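Local coordinates for protein putative metal-dependent phosphoesterase (PDB 3O0F) that hydrolyses phosphoesters as a metal-dependent enzyme of the PHP family, holding iron and zinc ions and binding adenosine monophosphate in its active site, at residues 31-36 with 269-274; 107-112 with 179-184; 148-153 with 163-168; 246-249 with 253-256. One frame throughout, in Å; residues are numbered along the deposited sequence.

Interaction 1 (31-36 with 269-274); sequences RTLVEQ and NGLGEN. With EDO (1,2-ethanediol), chain G.
Q36 on helix 30-39 and L271 in a type II beta turn running from G270 to E273 make the nearest backbone approach, their CA atoms 8.0 Å apart, so side chains have to span the gap. L271, at the second position of the turn, does most of this. Its CG stands anti to the backbone N (chi1 -175°), which presents the forked end to the helix: CD2 rests on Q36 CB at 3.6 Å, and CD1 meets CD1 of L33, one helical turn earlier, also at 3.6 Å. The L33 and L271 side chains cross at about a right angle. Leucine suits both places, being long enough to reach across and wholly apolar; C19 of strand 15-19 touches both. A molecule of 1,2-ethanediol, probably from the crystallisation liquor, bridges the segments. The extended Q36 chain brings OE1 to accept a bond from diol O2 at 3.0 Å, while L271 N gives an almost straight one to diol O1 (2.8 Å, 173°); W262 also bonds the diol. The turn is closed by E273 N to G270 O at 3.0 Å. In addition, G270 N donates to E273 OE1, meeting it 65° out of the carboxylate plane, and R235 forms a salt bridge with the same oxygen. G272 has backbone angles at which a side chain would strike the preceding carbonyl, as expected at the third position of a type II turn. The contact packs a late loop against the first helix of the PHP domain, with the L33 side chain about 8 Å from that of the iron ligand H20.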
loop_
_atom_site.group_PDB
_atom_site.type_symbol
_atom_site.label_atom_id
_atom_site.label_comp_id
_atom_site.label_asym_id
_atom_site.label_seq_id
_atom_site.Cartn_x
_atom_site.Cartn_y
_atom_site.Cartn_z
ATOM N N ARG A 31 9.789 -5.815 12.260
ATOM C CA ARG A 31 9.790 -6.221 13.655
ATOM C C ARG A 31 9.007 -5.224 14.545
ATOM O O ARG A 31 8.181 -5.641 15.346
ATOM C CB ARG A 31 11.221 -6.377 14.183
ATOM C CG ARG A 31 11.294 -6.784 15.651
ATOM C CD ARG A 31 12.666 -7.421 16.002
ATOM N NE ARG A 31 12.632 -8.081 17.317
ATOM C CZ ARG A 31 12.382 -9.381 17.548
ATOM N NH1 ARG A 31 12.128 -10.240 16.562
ATOM N NH2 ARG A 31 12.388 -9.828 18.798
ATOM N N THR A 32 9.237 -3.942 14.361
ATOM C CA THR A 32 8.500 -2.916 15.141
ATOM C C THR A 32 6.992 -3.005 14.867
ATOM O O THR A 32 6.175 -2.968 15.802
ATOM C CB THR A 32 9.056 -1.536 14.891
ATOM O OG1 THR A 32 10.384 -1.515 15.420
ATOM C CG2 THR A 32 8.189 -0.425 15.576
ATOM N N LEU A 33 6.633 -3.191 13.597
ATOM C CA LEU A 33 5.241 -3.356 13.244
ATOM C C LEU A 33 4.586 -4.507 13.999
ATOM O O LEU A 33 3.515 -4.333 14.576
ATOM C CB LEU A 33 5.095 -3.534 11.727
ATOM C CG LEU A 33 3.749 -4.067 11.186
ATOM C CD1 LEU A 33 2.606 -3.054 11.463
ATOM C CD2 LEU A 33 3.897 -4.322 9.726
ATOM N N VAL A 34 5.241 -5.664 14.035
ATOM C CA VAL A 34 4.682 -6.844 14.673
ATOM C C VAL A 34 4.581 -6.699 16.176
ATOM O O VAL A 34 3.556 -7.049 16.768
ATOM C CB VAL A 34 5.486 -8.151 14.283
ATOM C CG1 VAL A 34 5.063 -9.315 15.153
ATOM C CG2 VAL A 34 5.354 -8.418 12.762
ATOM N N GLU A 35 5.644 -6.177 16.780
ATOM C CA GLU A 35 5.705 -5.912 18.216
ATOM C C GLU A 35 4.596 -4.951 18.639
ATOM O O GLU A 35 3.888 -5.198 19.604
ATOM C CB GLU A 35 7.057 -5.269 18.575
ATOM C CG GLU A 35 7.121 -4.685 20.013
ATOM C CD GLU A 35 7.685 -3.250 20.082
ATOM O OE1 GLU A 35 8.046 -2.652 19.044
ATOM O OE2 GLU A 35 7.760 -2.706 21.188
ATOM N N GLN A 36 4.451 -3.860 17.903
ATOM C CA GLN A 36 3.421 -2.868 18.228
ATOM C C GLN A 36 2.000 -3.396 17.992
ATOM O O GLN A 36 1.129 -3.183 18.826
ATOM C CB GLN A 36 3.648 -1.572 17.477
ATOM C CG GLN A 36 4.929 -0.833 17.961
ATOM C CD GLN A 36 5.080 0.552 17.295
ATOM O OE1 GLN A 36 4.362 0.876 16.355
ATOM N NE2 GLN A 36 6.004 1.374 17.810
ATOM N N ASN A 269 -1.840 8.412 10.463
ATOM C CA ASN A 269 -2.623 7.131 10.584
ATOM C C ASN A 269 -2.093 6.260 11.740
ATOM O O ASN A 269 -0.894 5.950 11.809
ATOM C CB ASN A 269 -2.569 6.337 9.256
ATOM C CG ASN A 269 -3.141 7.099 8.121
ATOM O OD1 ASN A 269 -2.882 8.306 8.004
ATOM N ND2 ASN A 269 -3.932 6.453 7.286
ATOM N N GLY A 270 -2.973 5.931 12.678
ATOM C CA GLY A 270 -2.634 5.074 13.811
ATOM C C GLY A 270 -2.744 3.596 13.514
ATOM O O GLY A 270 -3.710 3.149 12.900
ATOM N N LEU A 271 -1.761 2.831 13.988
ATOM C CA LEU A 271 -1.723 1.404 13.777
ATOM C C LEU A 271 -2.982 0.895 14.402
ATOM O O LEU A 271 -3.324 1.300 15.510
ATOM C CB LEU A 271 -0.510 0.746 14.450
ATOM C CG LEU A 271 -0.244 -0.758 14.227
ATOM C CD1 LEU A 271 -0.142 -1.101 12.759
ATOM C CD2 LEU A 271 1.090 -1.119 14.959
ATOM N N GLY A 272 -3.715 0.087 13.664
ATOM C CA GLY A 272 -4.938 -0.480 14.194
ATOM C C GLY A 272 -6.177 0.366 14.148
ATOM O O GLY A 272 -7.218 -0.075 14.628
ATOM N N GLU A 273 -6.121 1.553 13.556
ATOM C CA GLU A 273 -7.289 2.462 13.581
ATOM C C GLU A 273 -8.474 1.948 12.765
ATOM O O GLU A 273 -9.586 2.397 12.965
ATOM C CB GLU A 273 -6.925 3.865 13.069
ATOM C CG GLU A 273 -6.752 4.000 11.569
ATOM C CD GLU A 273 -6.310 5.424 11.112
ATOM O OE1 GLU A 273 -5.887 6.247 11.965
ATOM O OE2 GLU A 273 -6.328 5.689 9.882
ATOM N N ASN A 274 -8.217 1.085 11.784
ATOM C CA ASN A 274 -9.288 0.357 11.088
ATOM C C ASN A 274 -8.809 -1.057 10.869
ATOM O O ASN A 274 -7.582 -1.321 10.755
ATOM C CB ASN A 274 -9.666 0.998 9.713
ATOM C CG ASN A 274 -10.592 2.184 9.849
ATOM O OD1 ASN A 274 -10.222 3.329 9.493
ATOM N ND2 ASN A 274 -11.809 1.939 10.354
HETATM C C1 EDO G . 1.065 3.371 16.305
HETATM O O1 EDO G . 0.391 4.177 15.281
HETATM C C2 EDO G . 2.432 3.906 16.732
HETATM O O2 EDO G . 3.470 3.639 15.750
#

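Interaction 2 (107-112 with 179-184); sequences RAARLR and PTPSPS. With AMP (adenosine monophosphate), chain B.
R110 and T180 meet where helix 97-124 passes the loop before helix 185-194. From CB, the R110 chain leaves with CG anti to the carbonyl carbon (chi1 -78°), and CG lies 3.9 Å from the CG2 methyl of T180, the two side chains crossing at about a right angle. The same methyl sits 3.7 Å from the backbone N of R110, so the branched threonine fits into the helix surface. Beyond CG the chain runs extended to NE, which makes a salt bridge to D51. The guanidinium then takes the AMP phosphate at its edge: NH2 bonds O1P at 2.9 Å and NH1 bonds O2P at 3.0 Å, each with an N-H...O angle of 151°, while a further bond from NH1 to O1P is weak. O2P lies in the guanidinium plane and O1P near it, the fit for which arginine is suited. NH2 also bonds T77 and NH1 the carbonyl of I144, so the rotation of the group is fixed from several directions. Were a leucine to stand here, the phosphate would be likely to lose its paired grip and the carboxylate of D51 its charged mate. Beside this, the small A109 lets the loop come close, its CB being 4.0 Å from P181 O and 4.1 Å from P181 CD. Within the loop S182 OG donates to T180 O at 3.1 Å from above the carbonyl plane. The loop lies between helix 97-124, whose M102 and T106 touch P183, and strand 70-80, where the backbone of V79 is hydrogen-bonded to P183, which can offer only its carbonyl; S184 then N-caps helix 185-194.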
loop_
_atom_site.group_PDB
_atom_site.type_symbol
_atom_site.label_atom_id
_atom_site.label_comp_id
_atom_site.label_asym_id
_atom_site.label_seq_id
_atom_site.Cartn_x
_atom_site.Cartn_y
_atom_site.Cartn_z
ATOM N N ARG A 107 9.505 -0.657 -9.804
ATOM C CA ARG A 107 10.533 -0.067 -8.952
ATOM C C ARG A 107 11.556 0.714 -9.784
ATOM O O ARG A 107 11.953 1.799 -9.368
ATOM C CB ARG A 107 11.206 -1.107 -8.041
ATOM C CG ARG A 107 10.260 -1.752 -6.990
ATOM C CD ARG A 107 11.062 -2.401 -5.882
ATOM N NE ARG A 107 11.773 -3.559 -6.414
ATOM C CZ ARG A 107 11.284 -4.788 -6.550
ATOM N NH1 ARG A 107 10.049 -5.126 -6.130
ATOM N NH2 ARG A 107 12.059 -5.705 -7.092
ATOM N N ALA A 108 11.945 0.198 -10.959
ATOM C CA ALA A 108 12.892 0.906 -11.829
ATOM C C ALA A 108 12.240 2.174 -12.406
ATOM O O ALA A 108 12.877 3.244 -12.476
ATOM C CB ALA A 108 13.458 -0.051 -12.974
ATOM N N ALA A 109 10.978 2.082 -12.828
ATOM C CA ALA A 109 10.243 3.258 -13.311
ATOM C C ALA A 109 10.112 4.345 -12.199
ATOM O O ALA A 109 10.364 5.542 -12.436
ATOM C CB ALA A 109 8.831 2.828 -13.857
ATOM N N ARG A 110 9.731 3.924 -10.991
ATOM C CA ARG A 110 9.766 4.777 -9.767
ATOM C C ARG A 110 11.129 5.466 -9.485
ATOM O O ARG A 110 11.193 6.662 -9.218
ATOM C CB ARG A 110 9.395 3.967 -8.529
ATOM C CG ARG A 110 7.908 3.710 -8.362
ATOM C CD ARG A 110 7.651 2.872 -7.084
ATOM N NE ARG A 110 6.246 2.990 -6.681
ATOM C CZ ARG A 110 5.695 4.086 -6.150
ATOM N NH1 ARG A 110 6.419 5.168 -5.901
ATOM N NH2 ARG A 110 4.403 4.099 -5.847
ATOM N N LEU A 111 12.200 4.703 -9.551
ATOM C CA LEU A 111 13.528 5.248 -9.349
ATOM C C LEU A 111 13.844 6.346 -10.375
ATOM O O LEU A 111 14.320 7.428 -10.011
ATOM C CB LEU A 111 14.572 4.150 -9.484
ATOM C CG LEU A 111 16.000 4.545 -9.112
ATOM C CD1 LEU A 111 15.969 5.040 -7.680
ATOM C CD2 LEU A 111 17.000 3.381 -9.277
ATOM N N ARG A 112 13.571 6.044 -11.638
ATOM C CA ARG A 112 13.849 6.940 -12.739
ATOM C C ARG A 112 13.068 8.237 -12.608
ATOM O O ARG A 112 13.616 9.323 -12.766
ATOM C CB ARG A 112 13.458 6.251 -14.040
ATOM C CG ARG A 112 14.067 6.876 -15.258
ATOM C CD ARG A 112 13.781 6.050 -16.495
ATOM N NE ARG A 112 12.730 6.654 -17.294
ATOM C CZ ARG A 112 12.903 7.756 -18.012
ATOM N NH1 ARG A 112 14.079 8.362 -18.010
ATOM N NH2 ARG A 112 11.905 8.251 -18.724
ATOM N N PRO A 179 4.192 11.723 -13.164
ATOM C CA PRO A 179 3.532 10.460 -12.817
ATOM C C PRO A 179 4.462 9.259 -13.063
ATOM O O PRO A 179 5.333 9.308 -13.958
ATOM C CB PRO A 179 2.297 10.428 -13.752
ATOM C CG PRO A 179 2.633 11.281 -14.885
ATOM C CD PRO A 179 3.691 12.281 -14.435
ATOM N N THR A 180 4.298 8.205 -12.285
ATOM C CA THR A 180 5.069 6.982 -12.539
ATOM C C THR A 180 4.346 6.107 -13.573
ATOM O O THR A 180 3.166 5.815 -13.388
ATOM C CB THR A 180 5.276 6.121 -11.272
ATOM O OG1 THR A 180 5.894 6.891 -10.242
ATOM C CG2 THR A 180 6.178 4.938 -11.599
ATOM N N PRO A 181 5.056 5.653 -14.632
ATOM C CA PRO A 181 4.442 4.637 -15.525
ATOM C C PRO A 181 4.009 3.406 -14.682
ATOM O O PRO A 181 4.808 2.897 -13.883
ATOM C CB PRO A 181 5.569 4.266 -16.492
ATOM C CG PRO A 181 6.536 5.452 -16.427
ATOM C CD PRO A 181 6.447 5.962 -15.015
ATOM N N SER A 182 2.753 2.996 -14.818
ATOM C CA SER A 182 2.171 1.959 -13.974
ATOM C C SER A 182 1.459 0.913 -14.785
ATOM O O SER A 182 0.871 1.241 -15.817
ATOM C CB SER A 182 1.123 2.576 -13.056
ATOM O OG SER A 182 1.758 3.371 -12.079
ATOM N N PRO A 183 1.420 -0.330 -14.278
ATOM C CA PRO A 183 0.624 -1.324 -15.008
ATOM C C PRO A 183 -0.886 -1.049 -14.859
ATOM O O PRO A 183 -1.309 -0.330 -13.930
ATOM C CB PRO A 183 1.011 -2.647 -14.342
ATOM C CG PRO A 183 1.442 -2.269 -12.950
ATOM C CD PRO A 183 2.111 -0.912 -13.114
ATOM N N SER A 184 -1.691 -1.610 -15.743
ATOM C CA SER A 184 -3.130 -1.481 -15.601
ATOM C C SER A 184 -3.647 -2.397 -14.485
ATOM O O SER A 184 -3.012 -3.397 -14.118
ATOM C CB SER A 184 -3.838 -1.837 -16.890
ATOM O OG SER A 184 -3.728 -3.241 -17.086
HETATM P P AMP B . 4.213 8.183 -5.329
HETATM O O1P AMP B . 3.610 6.836 -5.497
HETATM O O2P AMP B . 5.714 8.075 -5.401
HETATM O O3P AMP B . 3.620 9.270 -6.227
HETATM O "O5'" AMP B . 3.892 8.635 -3.822
HETATM C "C5'" AMP B . 2.568 8.907 -3.435
HETATM C "C4'" AMP B . 2.325 8.153 -2.163
HETATM O "O4'" AMP B . 2.917 8.806 -1.007
HETATM C "C3'" AMP B . 0.830 8.014 -1.896
HETATM O "O3'" AMP B . 0.448 6.667 -2.144
HETATM C "C2'" AMP B . 0.828 8.297 -0.404
HETATM O "O2'" AMP B . -0.333 8.243 0.426
HETATM C "C1'" AMP B . 2.256 8.233 0.119
HETATM N N9 AMP B . 2.448 8.984 1.374
HETATM C C8 AMP B . 3.205 8.572 2.394
HETATM N N7 AMP B . 3.186 9.483 3.389
HETATM C C5 AMP B . 2.402 10.503 3.004
HETATM C C6 AMP B . 1.953 11.781 3.582
HETATM N N6 AMP B . 2.347 12.179 4.835
HETATM N N1 AMP B . 1.153 12.548 2.815
HETATM C C2 AMP B . 0.745 12.203 1.581
HETATM N N3 AMP B . 1.110 11.052 1.000
HETATM C C4 AMP B . 1.915 10.174 1.658
#

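Interaction 3 (148-153 with 163-168); sequences HIADAL and SDAFAD. With AMP (adenosine monophosphate), chain B.
A150 touches both A165 and F166, and the F166 ring in turn carries the adenine of AMP. The base lies over one face of the ring, with AMP N3 above its centre, 3.5 Å from the plane, and F166 CD2 3.4 Å from AMP N1. At the rim of the base, S163 OG accepts a bond from the exocyclic amino group, 2.9 Å from AMP N6 with an N-H...O angle of 159°. The S163 side chain is turned with OG anti to the carbonyl carbon (chi1 -53°), directing the hydroxyl to that amino group. Phenylalanine thus offers a flat apolar surface and serine a small acceptor that can read an amino group. Behind them, A150 CB approaches the F166 ring obliquely, 3.8 Å from CE2, and abuts A165 CB at 3.6 Å. Methyl on methyl lets the two helices close to 5.4 Å between the CA atoms of A150 and A165. A valine in place of F166 would probably leave the adenine without its flat support and open a gap beside A150. Further out, D151 forms a salt bridge with R162, tying the helices together next to the pocket. The segments belong to helices 146-155 and 162-166, joined by a short connection; I149 packs on helix 97-124, H148 and A152 lie on V132 of helix 129-133, and R146 and P147 at the start of helix 146-155 touch the F166 side chain.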
loop_
_atom_site.group_PDB
_atom_site.type_symbol
_atom_site.label_atom_id
_atom_site.label_comp_id
_atom_site.label_asym_id
_atom_site.label_seq_id
_atom_site.Cartn_x
_atom_site.Cartn_y
_atom_site.Cartn_z
ATOM N N HIS A 148 9.936 9.838 0.133
ATOM C CA HIS A 148 11.340 10.000 0.392
ATOM C C HIS A 148 11.851 11.377 -0.014
ATOM O O HIS A 148 12.720 11.912 0.645
ATOM C CB HIS A 148 12.152 8.882 -0.286
ATOM C CG HIS A 148 11.685 7.515 0.102
ATOM N ND1 HIS A 148 10.767 6.812 -0.639
ATOM C CD2 HIS A 148 11.942 6.764 1.195
ATOM C CE1 HIS A 148 10.473 5.685 -0.018
ATOM N NE2 HIS A 148 11.201 5.619 1.085
ATOM N N ILE A 149 11.309 11.938 -1.091
ATOM C CA ILE A 149 11.532 13.336 -1.420
ATOM C C ILE A 149 10.975 14.239 -0.315
ATOM O O ILE A 149 11.664 15.139 0.160
ATOM C CB ILE A 149 10.875 13.779 -2.758
ATOM C CG1 ILE A 149 11.303 12.894 -3.934
ATOM C CG2 ILE A 149 11.234 15.258 -3.061
ATOM C CD1 ILE A 149 10.743 13.360 -5.299
ATOM N N ALA A 150 9.721 14.028 0.080
ATOM C CA ALA A 150 9.128 14.841 1.157
ATOM C C ALA A 150 9.996 14.782 2.396
ATOM O O ALA A 150 10.316 15.815 2.972
ATOM C CB ALA A 150 7.697 14.378 1.472
ATOM N N ASP A 151 10.399 13.569 2.800
ATOM C CA ASP A 151 11.290 13.404 3.944
ATOM C C ASP A 151 12.603 14.188 3.807
ATOM O O ASP A 151 13.069 14.779 4.781
ATOM C CB ASP A 151 11.617 11.919 4.181
ATOM C CG ASP A 151 10.393 11.103 4.667
ATOM O OD1 ASP A 151 9.377 11.730 5.115
ATOM O OD2 ASP A 151 10.449 9.827 4.587
ATOM N N ALA A 152 13.217 14.163 2.624
ATOM C CA ALA A 152 14.460 14.902 2.426
ATOM C C ALA A 152 14.216 16.415 2.605
ATOM O O ALA A 152 15.075 17.123 3.158
ATOM C CB ALA A 152 15.078 14.594 1.076
ATOM N N LEU A 153 13.039 16.888 2.186
ATOM C CA LEU A 153 12.689 18.317 2.276
ATOM C C LEU A 153 12.393 18.695 3.710
ATOM O O LEU A 153 12.582 19.846 4.087
ATOM C CB LEU A 153 11.489 18.703 1.375
ATOM C CG LEU A 153 11.764 18.724 -0.130
ATOM C CD1 LEU A 153 10.473 18.576 -0.923
ATOM C CD2 LEU A 153 12.556 19.945 -0.566
ATOM N N SER A 163 3.618 15.453 5.433
ATOM C CA SER A 163 2.305 15.917 4.907
ATOM C C SER A 163 2.274 17.395 4.408
ATOM O O SER A 163 1.531 17.724 3.481
ATOM C CB SER A 163 1.219 15.700 5.973
ATOM O OG SER A 163 1.222 14.353 6.432
ATOM N N ASP A 164 3.076 18.269 5.019
ATOM C CA ASP A 164 3.227 19.663 4.545
ATOM C C ASP A 164 3.825 19.692 3.159
ATOM O O ASP A 164 3.381 20.459 2.289
ATOM C CB ASP A 164 4.160 20.487 5.453
ATOM C CG ASP A 164 3.566 20.777 6.837
ATOM O OD1 ASP A 164 2.337 20.734 7.005
ATOM O OD2 ASP A 164 4.349 21.060 7.762
ATOM N N ALA A 165 4.845 18.862 2.950
ATOM C CA ALA A 165 5.530 18.821 1.668
ATOM C C ALA A 165 4.559 18.446 0.581
ATOM O O ALA A 165 4.510 19.085 -0.483
ATOM C CB ALA A 165 6.731 17.850 1.711
ATOM N N PHE A 166 3.752 17.423 0.865
ATOM C CA PHE A 166 2.724 16.926 -0.077
ATOM C C PHE A 166 1.633 17.966 -0.392
ATOM O O PHE A 166 1.085 17.988 -1.502
ATOM C CB PHE A 166 2.094 15.631 0.461
ATOM C CG PHE A 166 2.835 14.401 0.054
ATOM C CD1 PHE A 166 2.641 13.858 -1.220
ATOM C CD2 PHE A 166 3.734 13.789 0.910
ATOM C CE1 PHE A 166 3.308 12.725 -1.615
ATOM C CE2 PHE A 166 4.415 12.659 0.521
ATOM C CZ PHE A 166 4.211 12.124 -0.742
ATOM N N ALA A 167 1.330 18.828 0.583
ATOM C CA ALA A 167 0.437 19.975 0.356
ATOM C C ALA A 167 1.037 21.034 -0.604
ATOM O O ALA A 167 0.318 21.921 -1.076
ATOM C CB ALA A 167 0.052 20.632 1.707
ATOM N N ASP A 168 2.335 20.953 -0.901
ATOM C CA ASP A 168 3.017 21.989 -1.682
ATOM C C ASP A 168 3.909 21.397 -2.802
ATOM O O ASP A 168 3.382 20.845 -3.777
ATOM C CB ASP A 168 3.786 22.915 -0.719
ATOM C CG ASP A 168 4.351 24.184 -1.405
ATOM O OD1 ASP A 168 4.056 24.458 -2.588
ATOM O OD2 ASP A 168 5.116 24.916 -0.749
HETATM P P AMP B . 4.213 8.183 -5.329
HETATM O O1P AMP B . 3.610 6.836 -5.497
HETATM O O2P AMP B . 5.714 8.075 -5.401
HETATM O O3P AMP B . 3.620 9.270 -6.227
HETATM O "O5'" AMP B . 3.892 8.635 -3.822
HETATM C "C5'" AMP B . 2.568 8.907 -3.435
HETATM C "C4'" AMP B . 2.325 8.153 -2.163
HETATM O "O4'" AMP B . 2.917 8.806 -1.007
HETATM C "C3'" AMP B . 0.830 8.014 -1.896
HETATM O "O3'" AMP B . 0.448 6.667 -2.144
HETATM C "C2'" AMP B . 0.828 8.297 -0.404
HETATM O "O2'" AMP B . -0.333 8.243 0.426
HETATM C "C1'" AMP B . 2.256 8.233 0.119
HETATM N N9 AMP B . 2.448 8.984 1.374
HETATM C C8 AMP B . 3.205 8.572 2.394
HETATM N N7 AMP B . 3.186 9.483 3.389
HETATM C C5 AMP B . 2.402 10.503 3.004
HETATM C C6 AMP B . 1.953 11.781 3.582
HETATM N N6 AMP B . 2.347 12.179 4.835
HETATM N N1 AMP B . 1.153 12.548 2.815
HETATM C C2 AMP B . 0.745 12.203 1.581
HETATM N N3 AMP B . 1.110 11.052 1.000
HETATM C C4 AMP B . 1.915 10.174 1.658
#

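Interaction 4 (246-249 with 253-256); sequences LTIA and DLLV
The flat group of this contact is the peptide carbonyl of A249, whose oxygen receives L254 N at 2.9 Å, the donor tilted only 20° from the carbonyl plane. This bond closes a Schellman motif at the C-terminal end of helix 239-252. D253 is the first residue to leave helical angles, and its positive phi of 56° turns the chain back toward the helix; D253 is exposed, and its side chain sets out away from helix segment 246-249. The remaining contacts are apolar. A249 has the small methyl that this narrow corner needs: its CB is 3.9 Å from L254 CB and 3.6 Å from V256 CG2. The other valine branch, CG1, anti to the backbone N (chi1 172°), meets L246 CD2 at 3.8 Å, the two side chains crossing at about a right angle. Beta-branched V256 also suits a strand. The contact lies in the beta-alpha-beta unit of strand 229-233, helix 239-252 and strand 255-258, where the helix packs back on the last strand. V256 also touches V232 and W233, I248 and L254 reach helix 216-225, and L255, pointing away, packs on helix 278-287.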
loop_
_atom_site.group_PDB
_atom_site.type_symbol
_atom_site.label_atom_id
_atom_site.label_comp_id
_atom_site.label_asym_id
_atom_site.label_seq_id
_atom_site.Cartn_x
_atom_site.Cartn_y
_atom_site.Cartn_z
ATOM N N LEU A 246 -19.897 -1.144 0.122
ATOM C CA LEU A 246 -20.499 -2.277 0.835
ATOM C C LEU A 246 -21.612 -2.901 -0.018
ATOM O O LEU A 246 -21.791 -4.109 -0.019
ATOM C CB LEU A 246 -21.084 -1.831 2.180
ATOM C CG LEU A 246 -20.098 -1.524 3.304
ATOM C CD1 LEU A 246 -20.828 -0.856 4.460
ATOM C CD2 LEU A 246 -19.298 -2.786 3.738
ATOM N N THR A 247 -22.357 -2.059 -0.727
ATOM C CA THR A 247 -23.404 -2.519 -1.579
ATOM C C THR A 247 -22.861 -3.306 -2.746
ATOM O O THR A 247 -23.407 -4.358 -3.077
ATOM C CB THR A 247 -24.282 -1.341 -2.068
ATOM O OG1 THR A 247 -24.862 -0.724 -0.919
ATOM C CG2 THR A 247 -25.388 -1.824 -3.022
ATOM N N ILE A 248 -21.810 -2.789 -3.392
ATOM C CA ILE A 248 -21.165 -3.495 -4.472
ATOM C C ILE A 248 -20.598 -4.841 -3.990
ATOM O O ILE A 248 -20.799 -5.877 -4.640
ATOM C CB ILE A 248 -20.047 -2.657 -5.130
ATOM C CG1 ILE A 248 -20.667 -1.438 -5.868
ATOM C CG2 ILE A 248 -19.176 -3.561 -6.051
ATOM C CD1 ILE A 248 -19.657 -0.336 -6.194
ATOM N N ALA A 249 -19.931 -4.823 -2.835
ATOM C CA ALA A 249 -19.408 -6.040 -2.238
ATOM C C ALA A 249 -20.523 -7.070 -1.911
ATOM O O ALA A 249 -20.384 -8.257 -2.217
ATOM C CB ALA A 249 -18.504 -5.712 -0.996
ATOM N N ASP A 253 -20.642 -10.683 -3.693
ATOM C CA ASP A 253 -20.001 -11.540 -2.742
ATOM C C ASP A 253 -18.498 -11.278 -2.564
ATOM O O ASP A 253 -17.734 -12.228 -2.467
ATOM C CB ASP A 253 -20.209 -12.987 -3.205
ATOM C CG ASP A 253 -20.573 -13.889 -2.079
ATOM O OD1 ASP A 253 -21.733 -13.775 -1.597
ATOM O OD2 ASP A 253 -19.708 -14.711 -1.700
ATOM N N LEU A 254 -18.082 -10.010 -2.544
ATOM C CA LEU A 254 -16.702 -9.676 -2.359
ATOM C C LEU A 254 -16.362 -9.639 -0.877
ATOM O O LEU A 254 -17.187 -9.358 -0.033
ATOM C CB LEU A 254 -16.367 -8.329 -3.008
ATOM C CG LEU A 254 -16.691 -8.171 -4.495
ATOM C CD1 LEU A 254 -16.311 -6.783 -4.987
ATOM C CD2 LEU A 254 -16.046 -9.286 -5.356
ATOM N N LEU A 255 -15.101 -9.855 -0.580
ATOM C CA LEU A 255 -14.562 -9.596 0.740
ATOM C C LEU A 255 -14.494 -8.087 1.057
ATOM O O LEU A 255 -14.253 -7.257 0.179
ATOM C CB LEU A 255 -13.133 -10.166 0.841
ATOM C CG LEU A 255 -13.012 -11.640 0.494
ATOM C CD1 LEU A 255 -11.525 -11.983 0.401
ATOM C CD2 LEU A 255 -13.840 -12.467 1.534
ATOM N N VAL A 256 -14.718 -7.751 2.330
ATOM C CA VAL A 256 -14.673 -6.368 2.783
ATOM C C VAL A 256 -13.552 -6.277 3.808
ATOM O O VAL A 256 -13.568 -7.024 4.800
ATOM C CB VAL A 256 -16.013 -5.960 3.396
ATOM C CG1 VAL A 256 -15.910 -4.558 4.052
ATOM C CG2 VAL A 256 -17.102 -6.029 2.337
#

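How the interactions relate
From the N terminus, interaction 1 opens first, on helix 30-39, and closes last, in the loop before helix 278-287, so the 232 residues between its segments include all the others. Interaction 2 opens on helix 97-124 and closes at 179-184; within that span the short loop of interaction 3 opens and closes. Interaction 4 follows in series, closing its own small turn before 269-274 completes interaction 1. None cross. Interactions 2 and 3 both touch AMP, at phosphate and adenine, with centres about 19 Å apart. Interaction 4 holds the last strand of the sheet to its preceding helix, on the far side of the chain's centre from interaction 3.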